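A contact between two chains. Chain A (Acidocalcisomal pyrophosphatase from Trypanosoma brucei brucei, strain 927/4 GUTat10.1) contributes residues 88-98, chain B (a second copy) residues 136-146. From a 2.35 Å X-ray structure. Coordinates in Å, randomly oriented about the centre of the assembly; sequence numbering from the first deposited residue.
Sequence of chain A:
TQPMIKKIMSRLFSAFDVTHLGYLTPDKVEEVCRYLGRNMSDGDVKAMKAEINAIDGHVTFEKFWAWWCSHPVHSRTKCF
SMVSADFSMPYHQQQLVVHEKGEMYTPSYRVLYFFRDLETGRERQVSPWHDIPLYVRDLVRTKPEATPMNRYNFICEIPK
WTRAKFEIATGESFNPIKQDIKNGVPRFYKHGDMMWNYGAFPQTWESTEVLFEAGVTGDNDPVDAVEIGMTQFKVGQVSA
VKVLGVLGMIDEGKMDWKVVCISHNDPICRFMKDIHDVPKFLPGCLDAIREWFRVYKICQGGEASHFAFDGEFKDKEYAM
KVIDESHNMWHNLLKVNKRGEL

Chain A 88-98: SMPYHQQQLVV
Chain B 136-146: VRDLVRTKPEA

What holds the two backbones together? A short parallel pairing does, in which strand 94-98 of chain A runs alongside the two-residue strand 140-141 of chain B. Q94(A) sits beside V140(B) and Q95(A) beside R141(B), each pair with CA atoms 4.8 Å apart. Three hydrogen bonds set the register: Q94(A) N to L139(B) O at 2.9 Å, R141(B) N to Q94(A) O at 2.7 Å, and L96(A) N to R141(B) O at 2.9 Å. R141(B) thus both donates and accepts, the parallel pattern in which one residue bridges two positions flanking its partner. V140(B) CA adds a CA-H...O contact to Q94(A) O at 3.5 Å. Phi/psi values are extended, from -107/125 at Q94(A) to -73/127 at L96(A), and -110/111 and -83/111 at V140(B) and R141(B); T142(B), at -95/-26, leaves the extended range.

How do side chains reinforce the register? Q95(A) and R141(B) share one face of the sheet, and R141(B) NH1 donates to Q95(A) OE1 at 3.2 Å, near the guanidinium plane. R141(B) is largely extended (chi1 175°, chi2 147° between wells, chi3 -160°, chi4 -87°). Q95(A), with chi1 t, chi2 p and chi3 57°, uses its other amide atom too: NE2 donates to K143(B) O at 3.2 Å and, within its own chain, to L96(A) O at 2.7 Å. One carboxamide therefore both donates and accepts across the contact.

What anchors the contact ahead of the strands? R137(B) points toward chain A (chi1 m, chi2 t, chi3 p, chi4 -116°), and its NH2 donates almost linearly to Y91(A) O at 2.9 Å, at the edge of the guanidinium, near its plane. M89(A) (m, m, t) lays SD over one face of that group, while P90(A) CG lies 3.7 Å from R137(B) NH1. Q93(A), extended with chi1 and chi2 t and chi3 31°, brings NE2 within 2.9 Å of D138(B) O, but the bent geometry makes this hydrogen bond weak. Y91(A) and L139(B) are modelled only to CB.

Where does packing take over? Q94(A) (m, m, chi3 -39°) and V140(B) (chi1 t) occupy the sheet face opposite Q95(A) and R141(B), though the end of Q94(A) leads away from chain B. L96(A) (t, p) points toward chain B, its CB 4.2 Å from T142(B) CA. Farther along, E145(B) (p, t, chi3 0°) packs its CB 3.5 Å from Q95(A) CD, and its OE2 approaches V97(A) CG1 at 3.7 Å. Together the stretches bury 749 Å².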

ATOM      1  N   SER A  88       4.659  20.108 -34.681  1.00 67.59           N
ATOM      2  CA  SER A  88       3.255  19.794 -34.431  1.00 67.61           C
ATOM      3  C   SER A  88       3.172  18.512 -33.608  1.00 67.51           C
ATOM      4  O   SER A  88       4.073  17.678 -33.651  1.00 67.45           O
ATOM      5  CB  SER A  88       2.468  19.646 -35.735  1.00 67.99           C
ATOM      6  OG  SER A  88       2.900  18.508 -36.452  1.00 68.52           O
ATOM      7  N   MET A  89       2.087  18.351 -32.862  1.00 71.46           N
ATOM      8  CA  MET A  89       1.921  17.161 -32.053  1.00 71.33           C
ATOM      9  C   MET A  89       1.560  15.947 -32.906  1.00 71.73           C
ATOM     10  O   MET A  89       0.904  16.076 -33.938  1.00 72.30           O
ATOM     11  CB  MET A  89       0.847  17.399 -30.993  1.00 70.67           C
ATOM     12  CG  MET A  89       1.194  18.494 -29.995  1.00 70.28           C
ATOM     13  SD  MET A  89       2.613  18.078 -28.936  1.00 70.61           S
ATOM     14  CE  MET A  89       2.861  19.643 -28.092  1.00 69.89           C
ATOM     15  N   PRO A  90       1.985  14.754 -32.458  1.00 71.61           N
ATOM     16  CA  PRO A  90       1.617  13.476 -33.085  1.00 72.19           C
ATOM     17  C   PRO A  90       0.098  13.331 -33.195  1.00 72.06           C
ATOM     18  O   PRO A  90      -0.403  12.945 -34.252  1.00 72.77           O
ATOM     19  CB  PRO A  90       2.219  12.424 -32.136  1.00 72.22           C
ATOM     20  CG  PRO A  90       2.473  13.146 -30.842  1.00 71.17           C
ATOM     21  CD  PRO A  90       2.789  14.563 -31.234  1.00 71.43           C
ATOM     22  N   TYR A  91      -0.615  13.662 -32.121  1.00 70.51           N
ATOM     23  CA  TYR A  91      -2.076  13.718 -32.153  1.00 70.26           C
ATOM     24  C   TYR A  91      -2.558  14.833 -31.235  1.00 69.51           C
ATOM     25  O   TYR A  91      -1.827  15.265 -30.345  1.00 69.27           O
ATOM     26  CB  TYR A  91      -2.683  12.378 -31.726  1.00 70.31           C
ATOM     27  N   HIS A  92      -3.776  15.312 -31.450  1.00 68.47           N
ATOM     28  CA  HIS A  92      -4.318  16.353 -30.588  1.00 68.01           C
ATOM     29  C   HIS A  92      -4.947  15.737 -29.352  1.00 67.79           C
ATOM     30  O   HIS A  92      -5.882  14.949 -29.451  1.00 67.99           O
ATOM     31  CB  HIS A  92      -5.354  17.202 -31.320  1.00 68.93           C
ATOM     32  CG  HIS A  92      -4.792  18.022 -32.436  1.00 69.53           C
ATOM     33  ND1 HIS A  92      -5.516  19.007 -33.068  1.00 70.21           N
ATOM     34  CD2 HIS A  92      -3.572  18.013 -33.025  1.00 69.67           C
ATOM     35  CE1 HIS A  92      -4.772  19.566 -34.007  1.00 70.46           C
ATOM     36  NE2 HIS A  92      -3.587  18.982 -34.001  1.00 70.38           N
ATOM     37  N   GLN A  93      -4.433  16.094 -28.187  1.00 65.91           N
ATOM     38  CA  GLN A  93      -5.024  15.643 -26.947  1.00 65.27           C
ATOM     39  C   GLN A  93      -6.379  16.312 -26.720  1.00 65.28           C
ATOM     40  O   GLN A  93      -6.540  17.513 -26.956  1.00 65.57           O
ATOM     41  CB  GLN A  93      -4.075  15.922 -25.782  1.00 64.57           C
ATOM     42  CG  GLN A  93      -4.530  15.322 -24.488  1.00 64.18           C
ATOM     43  CD  GLN A  93      -3.431  15.292 -23.438  1.00 63.62           C
ATOM     44  OE1 GLN A  93      -2.558  16.157 -23.415  1.00 63.83           O
ATOM     45  NE2 GLN A  93      -3.465  14.285 -22.577  1.00 62.77           N
ATOM     46  N   GLN A  94      -7.363  15.518 -26.307  1.00 63.38           N
ATOM     47  CA  GLN A  94      -8.680  16.038 -25.966  1.00 63.52           C
ATOM     48  C   GLN A  94      -8.859  16.014 -24.456  1.00 62.82           C
ATOM     49  O   GLN A  94      -8.725  14.965 -23.818  1.00 62.17           O
ATOM     50  CB  GLN A  94      -9.791  15.224 -26.641  1.00 63.97           C
ATOM     51  CG  GLN A  94      -9.603  15.017 -28.143  1.00 64.69           C
ATOM     52  CD  GLN A  94      -9.778  16.292 -28.922  1.00 65.52           C
ATOM     53  OE1 GLN A  94     -10.642  17.113 -28.612  1.00 65.92           O
ATOM     54  NE2 GLN A  94      -8.933  16.487 -29.920  1.00 66.11           N
ATOM     55  N   GLN A  95      -9.181  17.163 -23.881  1.00 64.62           N
ATOM     56  CA  GLN A  95      -9.441  17.241 -22.447  1.00 64.11           C
ATOM     57  C   GLN A  95     -10.912  16.984 -22.177  1.00 64.49           C
ATOM     58  O   GLN A  95     -11.773  17.683 -22.700  1.00 65.38           O
ATOM     59  CB  GLN A  95      -9.036  18.612 -21.904  1.00 64.19           C
ATOM     60  CG  GLN A  95      -9.468  18.880 -20.475  1.00 63.97           C
ATOM     61  CD  GLN A  95      -8.811  17.946 -19.490  1.00 62.97           C
ATOM     62  OE1 GLN A  95      -7.583  17.875 -19.411  1.00 62.71           O
ATOM     63  NE2 GLN A  95      -9.623  17.210 -18.740  1.00 62.69           N
ATOM     64  N   LEU A  96     -11.207  15.970 -21.370  1.00 61.52           N
ATOM     65  CA  LEU A  96     -12.590  15.719 -20.989  1.00 61.91           C
ATOM     66  C   LEU A  96     -13.016  16.792 -20.016  1.00 61.95           C
ATOM     67  O   LEU A  96     -12.331  17.051 -19.036  1.00 61.22           O
ATOM     68  CB  LEU A  96     -12.762  14.333 -20.377  1.00 61.00           C
ATOM     69  CG  LEU A  96     -14.219  13.878 -20.248  1.00 61.42           C
ATOM     70  CD1 LEU A  96     -14.899  13.848 -21.616  1.00 62.25           C
ATOM     71  CD2 LEU A  96     -14.307  12.512 -19.566  1.00 60.51           C
ATOM     72  N   VAL A  97     -14.130  17.447 -20.313  1.00 61.45           N
ATOM     73  CA  VAL A  97     -14.627  18.530 -19.478  1.00 61.71           C
ATOM     74  C   VAL A  97     -16.051  18.206 -19.068  1.00 62.64           C
ATOM     75  O   VAL A  97     -16.847  17.740 -19.887  1.00 63.39           O
ATOM     76  CB  VAL A  97     -14.584  19.884 -20.200  1.00 62.75           C
ATOM     77  CG1 VAL A  97     -15.126  20.977 -19.291  1.00 63.16           C
ATOM     78  CG2 VAL A  97     -13.154  20.215 -20.619  1.00 62.18           C
ATOM     79  N   VAL A  98     -16.366  18.423 -17.796  1.00 62.15           N
ATOM     80  CA  VAL A  98     -17.684  18.097 -17.273  1.00 62.73           C
ATOM     81  C   VAL A  98     -18.401  19.355 -16.786  1.00 64.02           C
ATOM     82  O   VAL A  98     -17.826  20.175 -16.071  1.00 63.68           O
ATOM     83  CB  VAL A  98     -17.597  17.079 -16.126  1.00 61.79           C
ATOM     84  CG1 VAL A  98     -18.971  16.737 -15.642  1.00 62.89           C
ATOM     85  CG2 VAL A  98     -16.915  15.811 -16.596  1.00 60.83           C
TER
ATOM     86  N   VAL B 136       3.723  11.371 -21.113  1.00 57.55           N
ATOM     87  CA  VAL B 136       2.696  10.366 -21.359  1.00 57.75           C
ATOM     88  C   VAL B 136       1.350  11.064 -21.484  1.00 59.12           C
ATOM     89  O   VAL B 136       0.783  11.530 -20.495  1.00 59.81           O
ATOM     90  CB  VAL B 136       2.637   9.310 -20.231  1.00 57.10           C
ATOM     91  CG1 VAL B 136       1.588   8.246 -20.549  1.00 56.99           C
ATOM     92  CG2 VAL B 136       4.027   8.680 -20.020  1.00 55.76           C
ATOM     93  N   ARG B 137       0.852  11.162 -22.707  1.00 60.71           N
ATOM     94  CA  ARG B 137      -0.360  11.926 -22.975  1.00 62.22           C
ATOM     95  C   ARG B 137      -1.498  11.000 -23.378  1.00 62.28           C
ATOM     96  O   ARG B 137      -1.426  10.339 -24.414  1.00 62.30           O
ATOM     97  CB  ARG B 137      -0.115  12.945 -24.101  1.00 63.13           C
ATOM     98  CG  ARG B 137       0.974  13.984 -23.818  1.00 63.41           C
ATOM     99  CD  ARG B 137       1.558  14.567 -25.124  1.00 64.01           C
ATOM    100  NE  ARG B 137       0.581  15.328 -25.901  1.00 65.71           N
ATOM    101  CZ  ARG B 137       0.146  15.007 -27.126  1.00 66.27           C
ATOM    102  NH1 ARG B 137       0.582  13.908 -27.748  1.00 65.48           N
ATOM    103  NH2 ARG B 137      -0.742  15.795 -27.730  1.00 66.87           N
ATOM    104  N   ASP B 138      -2.571  10.984 -22.600  1.00 62.13           N
ATOM    105  CA  ASP B 138      -3.761  10.249 -23.029  1.00 62.39           C
ATOM    106  C   ASP B 138      -4.414  10.951 -24.207  1.00 63.03           C
ATOM    107  O   ASP B 138      -4.552  12.173 -24.196  1.00 64.02           O
ATOM    108  CB  ASP B 138      -4.776  10.142 -21.889  1.00 62.76           C
ATOM    109  CG  ASP B 138      -4.413   9.085 -20.882  1.00 61.96           C
ATOM    110  OD1 ASP B 138      -3.866   8.027 -21.290  1.00 61.03           O
ATOM    111  OD2 ASP B 138      -4.661   9.329 -19.675  1.00 62.58           O
ATOM    112  N   LEU B 139      -4.838  10.178 -25.202  1.00 60.07           N
ATOM    113  CA  LEU B 139      -5.574  10.730 -26.338  1.00 61.13           C
ATOM    114  C   LEU B 139      -6.805  11.491 -25.844  1.00 62.00           C
ATOM    115  O   LEU B 139      -7.059  12.629 -26.240  1.00 63.17           O
ATOM    116  CB  LEU B 139      -5.981   9.624 -27.323  1.00 61.09           C
ATOM    117  N   VAL B 140      -7.573  10.845 -24.978  1.00 60.57           N
ATOM    118  CA  VAL B 140      -8.663  11.514 -24.296  1.00 61.63           C
ATOM    119  C   VAL B 140      -8.256  11.633 -22.828  1.00 61.71           C
ATOM    120  O   VAL B 140      -8.136  10.629 -22.116  1.00 60.94           O
ATOM    121  CB  VAL B 140      -9.995  10.743 -24.451  1.00 61.79           C
ATOM    122  CG1 VAL B 140     -11.118  11.469 -23.749  1.00 62.61           C
ATOM    123  CG2 VAL B 140     -10.323  10.578 -25.908  1.00 61.53           C
ATOM    124  N   ARG B 141      -8.001  12.857 -22.384  1.00 63.77           N
ATOM    125  CA  ARG B 141      -7.544  13.057 -21.020  1.00 63.78           C
ATOM    126  C   ARG B 141      -8.744  13.074 -20.065  1.00 64.71           C
ATOM    127  O   ARG B 141      -9.547  14.003 -20.093  1.00 65.80           O
ATOM    128  CB  ARG B 141      -6.738  14.353 -20.897  1.00 64.40           C
ATOM    129  CG  ARG B 141      -6.341  14.646 -19.455  1.00 65.00           C
ATOM    130  CD  ARG B 141      -5.007  15.349 -19.325  1.00 65.05           C
ATOM    131  NE  ARG B 141      -4.459  15.172 -17.975  1.00 64.94           N
ATOM    132  CZ  ARG B 141      -4.742  15.961 -16.942  1.00 66.03           C
ATOM    133  NH1 ARG B 141      -5.580  16.985 -17.093  1.00 66.47           N
ATOM    134  NH2 ARG B 141      -4.192  15.719 -15.755  1.00 65.25           N
ATOM    135  N   THR B 142      -8.866  12.037 -19.238  1.00 62.68           N
ATOM    136  CA  THR B 142     -10.033  11.883 -18.374  1.00 63.54           C
ATOM    137  C   THR B 142      -9.781  12.455 -16.980  1.00 64.48           C
ATOM    138  O   THR B 142     -10.715  12.865 -16.295  1.00 65.66           O
ATOM    139  CB  THR B 142     -10.460  10.411 -18.228  1.00 62.92           C
ATOM    140  OG1 THR B 142      -9.384   9.643 -17.665  1.00 61.77           O
ATOM    141  CG2 THR B 142     -10.871   9.827 -19.576  1.00 62.27           C
ATOM    142  N   LYS B 143      -8.527  12.504 -16.557  1.00 67.40           N
ATOM    143  CA  LYS B 143      -8.247  13.168 -15.297  1.00 68.49           C
ATOM    144  C   LYS B 143      -8.740  14.607 -15.418  1.00 69.52           C
ATOM    145  O   LYS B 143      -8.657  15.211 -16.490  1.00 69.50           O
ATOM    146  CB  LYS B 143      -6.756  13.099 -14.946  1.00 67.48           C
ATOM    147  CG  LYS B 143      -6.255  11.659 -14.758  1.00 65.79           C
ATOM    148  CD  LYS B 143      -4.825  11.610 -14.229  1.00 64.50           C
ATOM    149  CE  LYS B 143      -4.296  10.169 -14.175  1.00 62.68           C
ATOM    150  NZ  LYS B 143      -3.786   9.717 -15.520  1.00 61.83           N
ATOM    151  N   PRO B 144      -9.303  15.144 -14.321  1.00 69.99           N
ATOM    152  CA  PRO B 144      -9.945  16.460 -14.404  1.00 70.42           C
ATOM    153  C   PRO B 144      -8.953  17.532 -14.826  1.00 70.01           C
ATOM    154  O   PRO B 144      -7.770  17.455 -14.496  1.00 69.47           O
ATOM    155  CB  PRO B 144     -10.478  16.689 -12.981  1.00 71.14           C
ATOM    156  CG  PRO B 144      -9.671  15.769 -12.098  1.00 70.46           C
ATOM    157  CD  PRO B 144      -9.353  14.570 -12.961  1.00 70.23           C
ATOM    158  N   GLU B 145      -9.441  18.517 -15.568  1.00 70.22           N
ATOM    159  CA  GLU B 145      -8.582  19.525 -16.170  1.00 69.80           C
ATOM    160  C   GLU B 145      -7.818  20.370 -15.169  1.00 69.08           C
ATOM    161  O   GLU B 145      -6.862  21.050 -15.538  1.00 68.48           O
ATOM    162  CB  GLU B 145      -9.427  20.432 -17.071  1.00 70.88           C
ATOM    163  CG  GLU B 145     -10.783  20.786 -16.461  1.00 71.42           C
ATOM    164  CD  GLU B 145     -11.513  21.873 -17.223  1.00 72.15           C
ATOM    165  OE1 GLU B 145     -10.974  22.371 -18.244  1.00 72.01           O
ATOM    166  OE2 GLU B 145     -12.631  22.234 -16.791  1.00 72.56           O
ATOM    167  N   ALA B 146      -8.261  20.346 -13.912  1.00 73.72           N
ATOM    168  CA  ALA B 146      -7.594  21.086 -12.842  1.00 72.93           C
ATOM    169  C   ALA B 146      -6.264  20.444 -12.439  1.00 71.63           C
ATOM    170  O   ALA B 146      -5.200  21.068 -12.543  1.00 70.83           O
ATOM    171  CB  ALA B 146      -8.512  21.202 -11.622  1.00 73.19           C
TER